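Local coordinates for protein condensin complex subunit 3 (Schizosaccharomyces pombe, PDB 5OQR) that serves as a regulatory subunit of the condensin complex, which is required to convert interphase chromatin into condensed, mitotic-like chromosomes, at residues L41-I44 against L45-K48; K94-R97 against Y98-Q102; V175-S178 against V179-I183. All blocks are in the same frame, centred on the assembly; numbering follows the deposited sequence.

Contact 1 (L41-I44 against L45-K48); sequences LNII and LTVK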
loop_
_atom_site.group_PDB
_atom_site.type_symbol
_atom_site.label_atom_id
_atom_site.label_comp_id
_atom_site.label_asym_id
_atom_site.label_seq_id
_atom_site.Cartn_x
_atom_site.Cartn_y
_atom_site.Cartn_z
ATOM N N LEU A 41 44.426 -17.112 2.132
ATOM C CA LEU A 41 43.123 -16.840 2.724
ATOM C C LEU A 41 43.257 -16.196 4.097
ATOM O O LEU A 41 42.479 -15.300 4.442
ATOM C CB LEU A 41 42.316 -18.134 2.812
ATOM C CG LEU A 41 42.020 -18.759 1.448
ATOM C CD1 LEU A 41 41.566 -20.184 1.600
ATOM C CD2 LEU A 41 40.970 -17.950 0.710
ATOM N N ASN A 42 44.236 -16.635 4.892
ATOM C CA ASN A 42 44.510 -15.967 6.158
ATOM C C ASN A 42 44.724 -14.474 5.954
ATOM O O ASN A 42 44.439 -13.675 6.851
ATOM C CB ASN A 42 45.734 -16.592 6.827
ATOM C CG ASN A 42 45.533 -18.058 7.158
ATOM O OD1 ASN A 42 44.413 -18.501 7.412
ATOM N ND2 ASN A 42 46.620 -18.820 7.155
ATOM N N ILE A 43 45.222 -14.080 4.777
ATOM C CA ILE A 43 45.375 -12.667 4.441
ATOM C C ILE A 43 44.104 -12.085 3.838
ATOM O O ILE A 43 44.002 -10.857 3.692
ATOM C CB ILE A 43 46.597 -12.500 3.513
ATOM C CG1 ILE A 43 47.876 -12.579 4.359
ATOM C CG2 ILE A 43 46.528 -11.196 2.702
ATOM C CD1 ILE A 43 49.157 -12.305 3.619
ATOM N N ILE A 44 43.123 -12.921 3.496
ATOM C CA ILE A 44 41.815 -12.408 3.104
ATOM C C ILE A 44 40.944 -12.125 4.319
ATOM O O ILE A 44 40.003 -11.327 4.225
ATOM C CB ILE A 44 41.141 -13.394 2.134
ATOM C CG1 ILE A 44 41.658 -13.143 0.715
ATOM C CG2 ILE A 44 39.615 -13.268 2.166
ATOM C CD1 ILE A 44 41.375 -14.258 -0.254
ATOM N N LEU A 45 41.235 -12.745 5.464
ATOM C CA LEU A 45 40.479 -12.463 6.677
ATOM C C LEU A 45 40.847 -11.117 7.286
ATOM O O LEU A 45 40.055 -10.564 8.056
ATOM C CB LEU A 45 40.707 -13.569 7.710
ATOM C CG LEU A 45 40.529 -15.012 7.233
ATOM C CD1 LEU A 45 40.507 -15.955 8.427
ATOM C CD2 LEU A 45 39.270 -15.181 6.398
ATOM N N THR A 46 42.024 -10.579 6.963
ATOM C CA THR A 46 42.452 -9.310 7.544
ATOM C C THR A 46 41.865 -8.115 6.806
ATOM O O THR A 46 41.610 -7.077 7.426
ATOM C CB THR A 46 43.981 -9.210 7.554
ATOM O OG1 THR A 46 44.377 -7.919 8.036
ATOM C CG2 THR A 46 44.565 -9.429 6.166
ATOM N N VAL A 47 41.646 -8.235 5.497
ATOM C CA VAL A 47 41.096 -7.128 4.724
ATOM C C VAL A 47 39.650 -6.886 5.131
ATOM O O VAL A 47 38.841 -7.820 5.207
ATOM C CB VAL A 47 41.207 -7.407 3.216
ATOM C CG1 VAL A 47 42.648 -7.285 2.761
ATOM C CG2 VAL A 47 40.644 -8.782 2.863
ATOM N N LYS A 48 39.318 -5.625 5.394
ATOM C CA LYS A 48 37.956 -5.251 5.737
ATOM C C LYS A 48 37.079 -5.234 4.487
ATOM O O LYS A 48 37.563 -5.142 3.354
ATOM C CB LYS A 48 37.931 -3.878 6.417
ATOM C CG LYS A 48 38.718 -3.798 7.723
ATOM C CD LYS A 48 38.058 -4.613 8.820
ATOM C CE LYS A 48 38.890 -4.667 10.090
ATOM N NZ LYS A 48 40.045 -5.601 9.954
#
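Leu45 lays its side chain back over the peptide carbonyl of Leu41, with its CG 3.4 Å from Leu41 O and CD2 following alongside. The first torsion sets this up: with chi1 at -50° the CG stands beside the residue's own backbone N, and that N donates to the same Leu41 O over 3.0 Å, at a bent N-H...O angle of 136°. Leu41 O is gripped twice, because Ile44 N also binds it. Further along, methyl groups of the loop lie against carbonyls: Thr46 CG2 meets Ile43 O, and Val47 CG2 meets Ile44 O. Leu41 and Ile44 pack on Leu61 and Val57 of helix 52-69, while Leu45 reaches Ile103 and also touches an aromatic side chain of the other protein chain. Cutting Leu45 back to an alanine is likely to strip Leu41 O of its apolar cover and open a gap toward Ile103 and that aromatic group. Asn42 OD1, for its part, is held by His84. The turn leads from helix 33-42 into the loop before helix 52-69, and such short helix connections belong to the HEAT-repeat, alpha-solenoid build of this subunit.

Contact 2 (K94-R97 against Y98-Q102); sequences KTVR and YRCCQ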
loop_
_atom_site.group_PDB
_atom_site.type_symbol
_atom_site.label_atom_id
_atom_site.label_comp_id
_atom_site.label_asym_id
_atom_site.label_seq_id
_atom_site.Cartn_x
_atom_site.Cartn_y
_atom_site.Cartn_z
ATOM N N LYS A 94 34.679 -8.688 13.192
ATOM C CA LYS A 94 33.475 -8.986 12.424
ATOM C C LYS A 94 33.808 -9.354 10.986
ATOM O O LYS A 94 33.050 -10.088 10.341
ATOM C CB LYS A 94 32.519 -7.791 12.455
ATOM C CG LYS A 94 33.026 -6.551 11.738
ATOM C CD LYS A 94 32.075 -5.382 11.947
ATOM C CE LYS A 94 32.599 -4.105 11.309
ATOM N NZ LYS A 94 31.941 -2.898 11.882
ATOM N N THR A 95 34.936 -8.866 10.471
ATOM C CA THR A 95 35.335 -9.196 9.110
ATOM C C THR A 95 35.951 -10.585 9.017
ATOM O O THR A 95 35.761 -11.273 8.009
ATOM C CB THR A 95 36.303 -8.140 8.586
ATOM O OG1 THR A 95 37.259 -7.826 9.605
ATOM C CG2 THR A 95 35.524 -6.890 8.193
ATOM N N VAL A 96 36.681 -11.020 10.045
ATOM C CA VAL A 96 37.131 -12.408 10.087
ATOM C C VAL A 96 35.931 -13.344 10.051
ATOM O O VAL A 96 35.963 -14.398 9.405
ATOM C CB VAL A 96 38.009 -12.648 11.329
ATOM C CG1 VAL A 96 38.290 -14.138 11.526
ATOM C CG2 VAL A 96 39.316 -11.885 11.195
ATOM N N ARG A 97 34.853 -12.975 10.745
ATOM C CA ARG A 97 33.618 -13.746 10.660
ATOM C C ARG A 97 32.956 -13.573 9.298
ATOM O O ARG A 97 32.444 -14.538 8.722
ATOM C CB ARG A 97 32.660 -13.322 11.770
ATOM C CG ARG A 97 32.679 -14.216 12.997
ATOM C CD ARG A 97 31.721 -13.694 14.051
ATOM N NE ARG A 97 32.020 -12.309 14.402
ATOM C CZ ARG A 97 31.189 -11.503 15.054
ATOM N NH1 ARG A 97 29.995 -11.939 15.430
ATOM N NH2 ARG A 97 31.554 -10.258 15.326
ATOM N N TYR A 98 32.953 -12.346 8.773
ATOM C CA TYR A 98 32.306 -12.086 7.492
ATOM C C TYR A 98 33.070 -12.737 6.346
ATOM O O TYR A 98 32.462 -13.315 5.439
ATOM C CB TYR A 98 32.176 -10.578 7.278
ATOM C CG TYR A 98 32.148 -10.145 5.832
ATOM C CD1 TYR A 98 31.001 -10.289 5.066
ATOM C CD2 TYR A 98 33.265 -9.576 5.238
ATOM C CE1 TYR A 98 30.970 -9.888 3.745
ATOM C CE2 TYR A 98 33.245 -9.172 3.918
ATOM C CZ TYR A 98 32.094 -9.330 3.176
ATOM O OH TYR A 98 32.068 -8.928 1.861
ATOM N N ARG A 99 34.402 -12.661 6.371
ATOM C CA ARG A 99 35.191 -13.327 5.339
ATOM C C ARG A 99 35.042 -14.840 5.427
ATOM O O ARG A 99 34.874 -15.512 4.404
ATOM C CB ARG A 99 36.662 -12.925 5.456
ATOM C CG ARG A 99 36.936 -11.448 5.194
ATOM C CD ARG A 99 36.624 -11.055 3.759
ATOM N NE ARG A 99 36.943 -9.655 3.495
ATOM C CZ ARG A 99 36.590 -9.001 2.392
ATOM N NH1 ARG A 99 35.898 -9.615 1.440
ATOM N NH2 ARG A 99 36.927 -7.729 2.241
ATOM N N CYS A 100 35.096 -15.394 6.639
ATOM C CA CYS A 100 34.920 -16.834 6.800
ATOM C C CYS A 100 33.603 -17.292 6.186
ATOM O O CYS A 100 33.572 -18.236 5.388
ATOM C CB CYS A 100 34.984 -17.208 8.281
ATOM S SG CYS A 100 36.659 -17.351 8.944
ATOM N N CYS A 101 32.501 -16.632 6.548
ATOM C CA CYS A 101 31.216 -16.964 5.942
ATOM C C CYS A 101 31.237 -16.704 4.443
ATOM O O CYS A 101 30.690 -17.488 3.660
ATOM C CB CYS A 101 30.101 -16.160 6.609
ATOM S SG CYS A 101 29.791 -16.614 8.328
ATOM N N GLN A 102 31.865 -15.604 4.024
ATOM C CA GLN A 102 31.976 -15.304 2.601
ATOM C C GLN A 102 32.683 -16.430 1.862
ATOM O O GLN A 102 32.206 -16.908 0.826
ATOM C CB GLN A 102 32.718 -13.982 2.406
ATOM C CG GLN A 102 32.840 -13.535 0.959
ATOM C CD GLN A 102 33.686 -12.289 0.809
ATOM O OE1 GLN A 102 34.635 -12.076 1.562
ATOM N NE2 GLN A 102 33.346 -11.454 -0.165
#
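Four successive i to i+4 hydrogen bonds carry residues 94-97 into 98-102 as regular alpha-helix, Tyr98 N, Arg99 N, Cys100 N and Cys101 N donating to the carbonyls of Lys94, Thr95, Val96 and Arg97. They are not equally straight: Cys101 N to Arg97 O (3.0 Å) is almost linear at 173°, whereas Tyr98 N meets Lys94 O (2.8 Å) at 143°.

The first side-chain carbons of Tyr98 and Arg99 lie against carbonyls of the preceding turn, Tyr98 CB by Lys94 O and Arg99 CG by Thr95 O, while the Tyr98 ring leads away from that turn. Val96 CG1 and Cys100 SG make an apolar contact one turn apart, at 4.4 Å. Arg99 gathers Tyr98 and Gln102 around its guanidinium. A bend at chi2 (-65°) turns the Arg99 chain so that Tyr98 CE2 sits over one face of the group, 3.5 Å above the plane and offset toward the rim. At the edge of the same group, Arg99 NH1 gives a bond of 2.8 Å to Gln102 OE1 that uses a lone pair in the amide plane. The rotation of the guanidinium is therefore fixed by a ring atom over one face and an amide at its edge, and Arg99 NE adds a bond to Val47 O. Arg97, by contrast, sends its NH1 to a salt bridge with Asp132.

Helix 94-108, within HEAT repeat 2, is thus lined on several sides: Tyr98, Arg97 and Cys101 pack on helix 135-145, Arg99 and Gln102 on helix 52-69, and Thr95 touches Lys48 of the loop before that helix, while Val96 meets an apolar side chain of the other protein chain.

Contact 3 (V175-S178 against V179-I183); sequences VRRS and VLLNI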
loop_
_atom_site.group_PDB
_atom_site.type_symbol
_atom_site.label_atom_id
_atom_site.label_comp_id
_atom_site.label_asym_id
_atom_site.label_seq_id
_atom_site.Cartn_x
_atom_site.Cartn_y
_atom_site.Cartn_z
ATOM N N VAL A 175 19.906 -8.470 4.043
ATOM C CA VAL A 175 19.859 -9.819 4.594
ATOM C C VAL A 175 18.601 -10.533 4.119
ATOM O O VAL A 175 18.664 -11.643 3.579
ATOM C CB VAL A 175 19.940 -9.782 6.131
ATOM C CG1 VAL A 175 20.013 -11.196 6.693
ATOM C CG2 VAL A 175 21.145 -8.971 6.585
ATOM N N ARG A 176 17.440 -9.902 4.308
ATOM C CA ARG A 176 16.188 -10.488 3.841
ATOM C C ARG A 176 16.286 -10.893 2.375
ATOM O O ARG A 176 15.865 -11.990 1.992
ATOM C CB ARG A 176 15.039 -9.500 4.045
ATOM C CG ARG A 176 14.680 -9.259 5.498
ATOM C CD ARG A 176 13.323 -8.585 5.633
ATOM N NE ARG A 176 13.276 -7.279 4.981
ATOM C CZ ARG A 176 13.809 -6.170 5.484
ATOM N NH1 ARG A 176 13.713 -5.026 4.822
ATOM N NH2 ARG A 176 14.452 -6.205 6.642
ATOM N N ARG A 177 16.847 -10.017 1.539
ATOM C CA ARG A 177 16.957 -10.327 0.118
ATOM C C ARG A 177 17.814 -11.564 -0.112
ATOM O O ARG A 177 17.496 -12.399 -0.967
ATOM C CB ARG A 177 17.530 -9.131 -0.641
ATOM C CG ARG A 177 17.745 -9.411 -2.119
ATOM C CD ARG A 177 17.764 -8.146 -2.959
ATOM N NE ARG A 177 19.026 -7.415 -2.856
ATOM C CZ ARG A 177 19.221 -6.306 -2.149
ATOM N NH1 ARG A 177 18.235 -5.755 -1.453
ATOM N NH2 ARG A 177 20.419 -5.734 -2.141
ATOM N N SER A 178 18.908 -11.701 0.639
ATOM C CA SER A 178 19.751 -12.882 0.497
ATOM C C SER A 178 18.980 -14.145 0.854
ATOM O O SER A 178 19.071 -15.158 0.151
ATOM C CB SER A 178 20.995 -12.746 1.372
ATOM O OG SER A 178 21.897 -13.811 1.140
ATOM N N VAL A 179 18.213 -14.104 1.946
ATOM C CA VAL A 179 17.363 -15.238 2.296
ATOM C C VAL A 179 16.310 -15.443 1.218
ATOM O O VAL A 179 15.990 -16.577 0.838
ATOM C CB VAL A 179 16.711 -15.022 3.676
ATOM C CG1 VAL A 179 16.044 -16.299 4.143
ATOM C CG2 VAL A 179 17.729 -14.555 4.710
ATOM N N LEU A 180 15.758 -14.343 0.707
ATOM C CA LEU A 180 14.717 -14.418 -0.308
ATOM C C LEU A 180 15.227 -15.051 -1.595
ATOM O O LEU A 180 14.445 -15.644 -2.346
ATOM C CB LEU A 180 14.177 -13.013 -0.575
ATOM C CG LEU A 180 13.099 -12.816 -1.640
ATOM C CD1 LEU A 180 11.956 -13.802 -1.472
ATOM C CD2 LEU A 180 12.593 -11.384 -1.567
ATOM N N LEU A 181 16.528 -14.949 -1.860
ATOM C CA LEU A 181 17.094 -15.397 -3.125
ATOM C C LEU A 181 17.639 -16.819 -3.085
ATOM O O LEU A 181 17.966 -17.363 -4.146
ATOM C CB LEU A 181 18.214 -14.446 -3.560
ATOM C CG LEU A 181 17.796 -13.280 -4.455
ATOM C CD1 LEU A 181 18.911 -12.255 -4.543
ATOM C CD2 LEU A 181 17.426 -13.781 -5.841
ATOM N N ASN A 182 17.747 -17.433 -1.907
ATOM C CA ASN A 182 18.340 -18.758 -1.791
ATOM C C ASN A 182 17.477 -19.763 -1.046
ATOM O O ASN A 182 17.850 -20.939 -0.990
ATOM C CB ASN A 182 19.705 -18.669 -1.090
ATOM C CG ASN A 182 20.642 -17.690 -1.766
ATOM O OD1 ASN A 182 21.443 -18.068 -2.621
ATOM N ND2 ASN A 182 20.543 -16.422 -1.387
ATOM N N ILE A 183 16.341 -19.351 -0.483
ATOM C CA ILE A 183 15.491 -20.295 0.232
ATOM C C ILE A 183 14.757 -21.194 -0.760
ATOM O O ILE A 183 14.538 -20.842 -1.925
ATOM C CB ILE A 183 14.506 -19.549 1.147
ATOM C CG1 ILE A 183 13.675 -20.541 1.960
ATOM C CG2 ILE A 183 13.594 -18.640 0.327
ATOM C CD1 ILE A 183 13.065 -19.942 3.204
#
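Ser178, Val179 and Arg177 carry this turn of helix 173-182, each in a different way. Ser178 acts mainly through its carbonyl: Asn182 folds its amide back along the helix so that Asn182 ND2 donates to Ser178 O. The modelled separation of 2.5 Å is very short, which leaves the exact length of the bond in doubt. The fold-back follows from chi1 of Asn182 (-54°), which puts CG beside its own backbone N and over the preceding turn. Leu181 N is weakly bonded to both Ser178 O and Arg177 O. The hydroxyl of Ser178 looks instead to helix 135-145, with a weak bond to Leu139 O.

Val179 is held on the backbone side by a nearly straight bond from its N to Val175 O (3.0 Å, 167°). Its CG2 methyl lies beside that bond, 3.3 Å from Val175 O.

Arg177 and Leu181 run side by side in the same direction, Arg177 CG meeting Leu181 CD1 at 3.9 Å. With CG anti to the backbone N (chi1 177°), the aliphatic part of the arginine lies next to the leucine; a bend at chi3 then carries the guanidinium on, and its NH1 bonds Asn204 OD1.

Val179 packed on Leu163 and Leu167 of helix 158-169 and on Val142, Ser178 turned to helix 135-145 and Arg177 to helix 202-212 give this helix of HEAT repeat 4 the contacts on several sides that are characteristic of a stacked alpha-helical solenoid.

How the contacts relate
The three contacts follow one another along the chain, in the order 41-48, 94-102 and 175-183, and all lie on the same side of its centre. Contacts 1 and 2 are neighbours, with centres 9 Å apart: the loop after helix 33-42 lies directly against helix 94-108, joined to it by the probable hydrogen bond from Arg99 NE to Val47 O (3.1 Å). Contact 3, on helix 173-182, stands further along the solenoid; its centre is 18 Å from that of contact 2 and 25 Å from that of contact 1, and it touches neither. Helix 135-145, within HEAT repeat 3, packs on both contact 2 and contact 3 and so lies between them, consistent with a continuous alpha-solenoid.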